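Local coordinates for CysE, serine acetyltransferase (Brucella abortus, PDB 4HZC), which probably catalyses transfer of an acetyl group from acetyl-coenzyme A to the hydroxyl of L-serine, giving O-acetylserine for cysteine biosynthesis, at residues G215-G220 with G233-K238; R24-E29 with S106-P111. All coordinates share one frame; numbering follows the deposited sequence.

Contact 1: residues G215-G220 with G233-K238; sequences GAKILG and GSVVLK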
ATOM      1  N   GLY A 215      11.715  25.822  20.933  1.00 24.01           N
ATOM      2  CA  GLY A 215      10.800  26.916  20.636  1.00 25.65           C
ATOM      3  C   GLY A 215      11.524  28.176  20.254  1.00 25.85           C
ATOM      4  O   GLY A 215      10.895  29.148  19.983  1.00 28.48           O
ATOM      5  N   ALA A 216      12.862  28.160  20.234  1.00 28.51           N
ATOM      6  CA  ALA A 216      13.613  29.400  19.986  1.00 26.29           C
ATOM      7  C   ALA A 216      13.565  29.866  18.535  1.00 28.91           C
ATOM      8  O   ALA A 216      13.624  29.047  17.614  1.00 25.02           O
ATOM      9  CB  ALA A 216      15.063  29.243  20.414  1.00 29.36           C
ATOM     10  N   LYS A 217      13.484  31.191  18.324  1.00 27.26           N
ATOM     11  CA  LYS A 217      13.478  31.789  16.982  1.00 27.79           C
ATOM     12  C   LYS A 217      14.696  32.667  16.770  1.00 28.35           C
ATOM     13  O   LYS A 217      14.954  33.580  17.565  1.00 29.34           O
ATOM     14  CB  LYS A 217      12.200  32.602  16.754  1.00 31.11           C
ATOM     15  CG  LYS A 217      10.986  31.730  16.468  1.00 36.76           C
ATOM     16  CD  LYS A 217       9.825  32.099  17.352  1.00 39.39           C
ATOM     17  CE  LYS A 217       8.963  30.896  17.749  1.00 42.67           C
ATOM     18  NZ  LYS A 217       8.254  31.158  19.043  1.00 42.17           N
ATOM     19  N   ILE A 218      15.468  32.366  15.732  1.00 23.81           N
ATOM     20  CA  ILE A 218      16.641  33.141  15.382  1.00 24.56           C
ATOM     21  C   ILE A 218      16.353  33.695  14.033  1.00 25.06           C
ATOM     22  O   ILE A 218      16.299  32.981  13.075  1.00 28.31           O
ATOM     23  CB  ILE A 218      17.935  32.291  15.407  1.00 27.48           C
ATOM     24  CG1 ILE A 218      18.018  31.575  16.758  1.00 30.54           C
ATOM     25  CG2 ILE A 218      19.157  33.175  15.187  1.00 25.03           C
ATOM     26  CD1 ILE A 218      19.199  30.652  16.898  1.00 32.22           C
ATOM     27  N   LEU A 219      16.094  35.000  13.955  1.00 27.48           N
ATOM     28  CA  LEU A 219      15.638  35.573  12.715  1.00 27.58           C
ATOM     29  C   LEU A 219      16.539  36.648  12.171  1.00 29.70           C
ATOM     30  O   LEU A 219      16.954  37.535  12.916  1.00 27.00           O
ATOM     31  CB  LEU A 219      14.243  36.114  12.893  1.00 28.94           C
ATOM     32  CG  LEU A 219      13.258  35.213  13.587  1.00 29.25           C
ATOM     33  CD1 LEU A 219      11.952  35.975  13.714  1.00 28.15           C
ATOM     34  CD2 LEU A 219      13.066  33.972  12.717  1.00 31.61           C
ATOM     35  N   GLY A 220      16.859  36.543  10.884  1.00 27.06           N
ATOM     36  CA  GLY A 220      17.705  37.527  10.222  1.00 28.56           C
ATOM     37  C   GLY A 220      19.061  36.962   9.888  1.00 29.83           C
ATOM     38  O   GLY A 220      19.361  35.803  10.248  1.00 26.29           O
ATOM     39  N   GLY A 233      12.524  29.302  24.079  1.00 27.60           N
ATOM     40  CA  GLY A 233      11.481  30.331  23.943  1.00 30.00           C
ATOM     41  C   GLY A 233      12.026  31.669  23.503  1.00 28.11           C
ATOM     42  O   GLY A 233      11.261  32.624  23.342  1.00 31.11           O
ATOM     43  N   SER A 234      13.347  31.761  23.355  1.00 29.41           N
ATOM     44  CA  SER A 234      14.025  33.038  23.041  1.00 29.33           C
ATOM     45  C   SER A 234      13.724  33.518  21.631  1.00 32.18           C
ATOM     46  O   SER A 234      13.635  32.703  20.665  1.00 26.94           O
ATOM     47  CB  SER A 234      15.542  32.886  23.171  1.00 29.99           C
ATOM     48  OG  SER A 234      15.876  32.513  24.492  1.00 30.50           O
ATOM     49  N   VAL A 235      13.620  34.831  21.467  1.00 29.90           N
ATOM     50  CA  VAL A 235      13.553  35.420  20.099  1.00 28.84           C
ATOM     51  C   VAL A 235      14.810  36.242  19.839  1.00 28.75           C
ATOM     52  O   VAL A 235      14.997  37.297  20.448  1.00 30.73           O
ATOM     53  CB  VAL A 235      12.252  36.256  19.856  1.00 27.72           C
ATOM     54  CG1 VAL A 235      12.275  36.730  18.428  1.00 30.33           C
ATOM     55  CG2 VAL A 235      11.049  35.384  19.997  1.00 30.81           C
ATOM     56  N   VAL A 236      15.698  35.744  18.968  1.00 28.80           N
ATOM     57  CA  VAL A 236      17.041  36.312  18.802  1.00 29.62           C
ATOM     58  C   VAL A 236      17.076  37.169  17.568  1.00 31.02           C
ATOM     59  O   VAL A 236      16.958  36.662  16.459  1.00 31.28           O
ATOM     60  CB  VAL A 236      18.133  35.211  18.792  1.00 30.28           C
ATOM     61  CG1 VAL A 236      19.519  35.795  18.750  1.00 29.09           C
ATOM     62  CG2 VAL A 236      17.981  34.369  20.049  1.00 31.68           C
ATOM     63  N   LEU A 237      17.229  38.475  17.763  1.00 28.20           N
ATOM     64  CA  LEU A 237      17.070  39.407  16.662  1.00 31.81           C
ATOM     65  C   LEU A 237      18.334  40.135  16.287  1.00 32.31           C
ATOM     66  O   LEU A 237      18.393  40.773  15.264  1.00 29.25           O
ATOM     67  CB  LEU A 237      15.875  40.344  16.893  1.00 31.79           C
ATOM     68  CG  LEU A 237      14.522  39.668  16.900  1.00 30.48           C
ATOM     69  CD1 LEU A 237      13.474  40.677  17.352  1.00 34.17           C
ATOM     70  CD2 LEU A 237      14.115  39.129  15.522  1.00 29.11           C
ATOM     71  N   LYS A 238      19.369  40.027  17.130  1.00 32.74           N
ATOM     72  CA  LYS A 238      20.667  40.562  16.758  1.00 34.93           C
ATOM     73  C   LYS A 238      21.730  39.511  17.034  1.00 30.50           C
ATOM     74  O   LYS A 238      21.470  38.526  17.752  1.00 31.82           O
ATOM     75  CB  LYS A 238      20.959  41.899  17.479  1.00 36.34           C
ATOM     76  CG  LYS A 238      20.757  41.891  18.987  1.00 38.82           C
ATOM     77  CD  LYS A 238      20.657  43.312  19.537  1.00 44.42           C
ATOM     78  CE  LYS A 238      20.567  43.399  21.066  1.00 49.14           C
ATOM     79  NZ  LYS A 238      21.848  42.998  21.692  1.00 50.33           N
TER
HETATM   80  O   HOH W   1      17.219  40.296  12.877  1.00 41.51           O
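Strands 217-219 and 235-236, from successive turns of the left-handed beta-helix built by the hexapeptide repeats, run parallel, K217 opposite V235 and I218 opposite V236. Three nearly straight backbone bonds join them: K217 N to S234 O (2.8 Å), V236 N to K217 O (2.7 Å) and L219 N to V236 O (3.1 Å). K217 O also receives a CA-H...O contact from V235, whose CA is 3.4 Å away. Where the strands end, one water takes over, donating to L219 O at 2.8 Å and to L237 O at 2.7 Å.

I218 and V236 form an apolar pair on one face of the sheet, I218 CG1 4.2 Å from V236 CB; branched, apolar side chains suit this buried place. Farther along, L237 CG stands anti to its carbonyl carbon (chi1 -66°), and the branch beyond brings CD2 within 4.0 Å of L219 CB. G215 and G233 occupy matching turns with positive phi (83° and 84°), a backbone shape glycine adopts readily.

Beyond this shell, I218 also meets L192 of the preceding turn, and V236 meets A251 of a loop. On the other face K217 and V235 pack against A214 and A232 of a neighbouring subunit respectively, where the lysine can probably offer its aliphatic carbons. S234 turns its OG to a hydrogen bond with A231 O.

Contact 2: residues R24-E29 with S106-P111; sequences RAEAEE and SRFMDP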
ATOM      1  N   ARG A  24      24.596  -3.877  15.093  1.00 25.11           N
ATOM      2  CA  ARG A  24      24.207  -5.266  14.708  1.00 28.44           C
ATOM      3  C   ARG A  24      23.870  -6.115  15.927  1.00 27.48           C
ATOM      4  O   ARG A  24      22.885  -6.843  15.953  1.00 25.68           O
ATOM      5  CB  ARG A  24      25.301  -5.948  13.874  1.00 28.97           C
ATOM      6  CG  ARG A  24      25.476  -5.309  12.456  1.00 32.11           C
ATOM      7  CD  ARG A  24      26.359  -6.203  11.537  1.00 27.44           C
ATOM      8  NE  ARG A  24      25.719  -7.492  11.340  1.00 26.63           N
ATOM      9  CZ  ARG A  24      24.758  -7.724  10.444  1.00 31.28           C
ATOM     10  NH1 ARG A  24      24.359  -6.773   9.583  1.00 29.51           N
ATOM     11  NH2 ARG A  24      24.182  -8.900  10.409  1.00 29.64           N
ATOM     12  N   ALA A  25      24.716  -5.986  16.958  1.00 34.65           N
ATOM     13  CA  ALA A  25      24.496  -6.755  18.200  1.00 31.09           C
ATOM     14  C   ALA A  25      23.216  -6.327  18.913  1.00 27.17           C
ATOM     15  O   ALA A  25      22.440  -7.177  19.374  1.00 26.71           O
ATOM     16  CB  ALA A  25      25.701  -6.615  19.117  1.00 28.24           C
ATOM     17  N   GLU A  26      22.987  -5.010  19.013  1.00 27.63           N
ATOM     18  CA  GLU A  26      21.717  -4.513  19.522  1.00 27.94           C
ATOM     19  C   GLU A  26      20.518  -5.105  18.756  1.00 28.02           C
ATOM     20  O   GLU A  26      19.515  -5.570  19.346  1.00 26.64           O
ATOM     21  CB  GLU A  26      21.692  -2.975  19.489  1.00 30.61           C
ATOM     22  CG  GLU A  26      22.655  -2.290  20.466  1.00 32.19           C
ATOM     23  CD  GLU A  26      23.136  -0.901  20.028  1.00 34.57           C
ATOM     24  OE1 GLU A  26      22.669  -0.357  19.006  1.00 32.27           O
ATOM     25  OE2 GLU A  26      23.985  -0.308  20.713  1.00 37.95           O
ATOM     26  N   ALA A  27      20.611  -5.057  17.423  1.00 29.27           N
ATOM     27  CA  ALA A  27      19.552  -5.578  16.593  1.00 31.20           C
ATOM     28  C   ALA A  27      19.289  -7.045  16.837  1.00 28.94           C
ATOM     29  O   ALA A  27      18.142  -7.473  16.855  1.00 30.11           O
ATOM     30  CB  ALA A  27      19.870  -5.351  15.120  1.00 28.25           C
ATOM     31  N   GLU A  28      20.383  -7.814  16.931  1.00 31.41           N
ATOM     32  CA  GLU A  28      20.314  -9.215  17.210  1.00 34.92           C
ATOM     33  C   GLU A  28      19.553  -9.444  18.513  1.00 32.18           C
ATOM     34  O   GLU A  28      18.635 -10.259  18.575  1.00 30.00           O
ATOM     35  CB  GLU A  28      21.756  -9.730  17.366  1.00 37.09           C
ATOM     36  CG  GLU A  28      21.870 -11.220  17.264  1.00 52.10           C
ATOM     37  CD  GLU A  28      22.074 -11.601  15.818  1.00 60.41           C
ATOM     38  OE1 GLU A  28      22.939 -10.929  15.184  1.00 55.68           O
ATOM     39  OE2 GLU A  28      21.360 -12.530  15.328  1.00 54.86           O
ATOM     40  N   GLU A  29      19.957  -8.721  19.554  1.00 31.66           N
ATOM     41  CA  GLU A  29      19.345  -8.847  20.884  1.00 33.70           C
ATOM     42  C   GLU A  29      17.861  -8.452  20.843  1.00 34.24           C
ATOM     43  O   GLU A  29      16.976  -9.129  21.418  1.00 30.98           O
ATOM     44  CB  GLU A  29      20.110  -7.962  21.885  1.00 35.48           C
ATOM     45  CG  GLU A  29      19.688  -8.097  23.347  1.00 44.84           C
ATOM     46  CD  GLU A  29      19.439  -9.553  23.785  1.00 53.74           C
ATOM     47  OE1 GLU A  29      20.340 -10.424  23.597  1.00 53.94           O
ATOM     48  OE2 GLU A  29      18.329  -9.840  24.314  1.00 55.87           O
ATOM     49  N   SER A 106      20.030   4.691  25.057  1.00 32.07           N
ATOM     50  CA  SER A 106      21.359   4.076  25.370  1.00 31.70           C
ATOM     51  C   SER A 106      21.989   3.253  24.259  1.00 35.24           C
ATOM     52  O   SER A 106      23.051   2.690  24.495  1.00 33.17           O
ATOM     53  CB  SER A 106      21.281   3.205  26.620  1.00 31.99           C
ATOM     54  OG  SER A 106      21.050   4.036  27.730  1.00 46.14           O
ATOM     55  N   ARG A 107      21.348   3.161  23.074  1.00 29.54           N
ATOM     56  CA  ARG A 107      21.918   2.357  21.987  1.00 30.55           C
ATOM     57  C   ARG A 107      22.213   3.168  20.731  1.00 29.55           C
ATOM     58  O   ARG A 107      21.477   4.096  20.402  1.00 29.87           O
ATOM     59  CB  ARG A 107      21.047   1.173  21.666  1.00 26.60           C
ATOM     60  CG  ARG A 107      20.700   0.303  22.880  1.00 29.03           C
ATOM     61  CD  ARG A 107      19.589  -0.689  22.555  1.00 30.96           C
ATOM     62  NE  ARG A 107      18.398  -0.025  22.053  1.00 30.44           N
ATOM     63  CZ  ARG A 107      17.316  -0.646  21.602  1.00 30.35           C
ATOM     64  NH1 ARG A 107      17.240  -1.937  21.665  1.00 26.42           N
ATOM     65  NH2 ARG A 107      16.270   0.059  21.114  1.00 29.78           N
ATOM     66  N   PHE A 108      23.285   2.798  20.046  1.00 27.99           N
ATOM     67  CA  PHE A 108      23.659   3.459  18.783  1.00 28.97           C
ATOM     68  C   PHE A 108      22.542   3.246  17.750  1.00 25.82           C
ATOM     69  O   PHE A 108      22.371   4.057  16.856  1.00 28.57           O
ATOM     70  CB  PHE A 108      24.986   2.910  18.227  1.00 30.61           C
ATOM     71  CG  PHE A 108      26.193   3.229  19.090  1.00 33.73           C
ATOM     72  CD1 PHE A 108      26.842   4.485  18.978  1.00 34.08           C
ATOM     73  CD2 PHE A 108      26.620   2.330  20.077  1.00 34.36           C
ATOM     74  CE1 PHE A 108      27.918   4.818  19.806  1.00 36.90           C
ATOM     75  CE2 PHE A 108      27.694   2.669  20.922  1.00 40.38           C
ATOM     76  CZ  PHE A 108      28.351   3.906  20.769  1.00 35.67           C
ATOM     77  N   MET A 109      21.777   2.178  17.918  1.00 24.17           N
ATOM     78  CA  MET A 109      20.706   1.804  16.989  1.00 24.89           C
ATOM     79  C   MET A 109      19.517   2.773  17.120  1.00 23.15           C
ATOM     80  O   MET A 109      18.715   2.889  16.206  1.00 20.42           O
ATOM     81  CB  MET A 109      20.199   0.422  17.388  1.00 25.01           C
ATOM     82  CG  MET A 109      19.468  -0.303  16.336  1.00 27.84           C
ATOM     83  SD  MET A 109      19.036  -2.009  16.763  1.00 30.91           S
ATOM     84  CE  MET A 109      18.052  -1.933  18.233  1.00 21.07           C
ATOM     85  N   ASP A 110      19.346   3.377  18.295  1.00 22.32           N
ATOM     86  CA  ASP A 110      18.143   4.210  18.558  1.00 23.46           C
ATOM     87  C   ASP A 110      17.939   5.353  17.528  1.00 23.57           C
ATOM     88  O   ASP A 110      16.873   5.458  16.913  1.00 22.50           O
ATOM     89  CB  ASP A 110      18.193   4.721  19.998  1.00 27.90           C
ATOM     90  CG  ASP A 110      18.062   3.573  21.037  1.00 31.55           C
ATOM     91  OD1 ASP A 110      17.422   2.523  20.686  1.00 31.37           O
ATOM     92  OD2 ASP A 110      18.582   3.753  22.180  1.00 26.90           O
ATOM     93  N   PRO A 111      18.965   6.201  17.305  1.00 21.58           N
ATOM     94  CA  PRO A 111      18.726   7.212  16.294  1.00 23.07           C
ATOM     95  C   PRO A 111      18.548   6.645  14.890  1.00 21.59           C
ATOM     96  O   PRO A 111      17.734   7.173  14.143  1.00 23.67           O
ATOM     97  CB  PRO A 111      19.992   8.112  16.373  1.00 23.23           C
ATOM     98  CG  PRO A 111      21.048   7.272  17.081  1.00 21.36           C
ATOM     99  CD  PRO A 111      20.242   6.428  18.024  1.00 22.71           C
TER
HETATM  100  O   HOH W   2      19.095  -4.302  21.864  1.00 30.43           O
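In the helical N-terminal domain, E26 of helix 18-33 reaches across to the segment leading into helix 109-114 and takes two successive backbone N-H groups with its carboxylate. M109 N donates to OE1 of E26 at 2.9 Å and F108 N to OE2 of E26 at 3.3 Å. Both oxygens are met on their syn sides, though both donors sit well out of the carboxylate plane and the bonds are bent. A glutamate fits here because its chain, extended beyond CG (chi2 152°), spans the gap and offers two acceptors, while its negative charge probably interacts favourably with the N-H groups of F108 and M109. OE2 also approaches the edge of the F108 ring, and S22 of the same helix gives it a weak hydrogen bond.

M109 and E26 pass each other head to tail, and the flexible thioether drapes over helix 18-33: SD lies 3.5 Å from A27 N, against the helix backbone, and a small alanine leaves room for it. Within this N-terminal region of the serine acetyltransferase family, A27 also packs on I45 and L46 of helix 38-46. The terminal bend at chi3 (58°) leaves CE of M109 3.5 Å above the R107 guanidinium plane, toward its rim.

R107 lays CB against the glutamate carboxylate, 3.4 Å from E26 CD, but carries its charge past it to D110. Its NH2 forms a salt bridge with D110 OD1 at 2.8 Å, while D110 OD2 accepts from R107 N. NH1 has two further partners: D137 of a neighbouring subunit in a salt bridge, and a water 3.0 Å away that donates in turn to E26 O.

Contacts 1 and 2 belong to the two halves of the subunit: contact 2 joins parts of the helical N-terminal domain, contact 1 two turns of the beta-helix that follows it. Contact 2 is completed in the chain before contact 1 begins. They lie on opposite sides of the chain's centre, their own centres 36 Å apart and their nearest atoms about 20 Å apart, so neither touches the other. Both reach subunit boundaries in the six-chain assembly, but they meet different neighbouring copies. A bound magnesium ion lies about 12 Å from the R107 side chain of contact 2, too far for direct coordination.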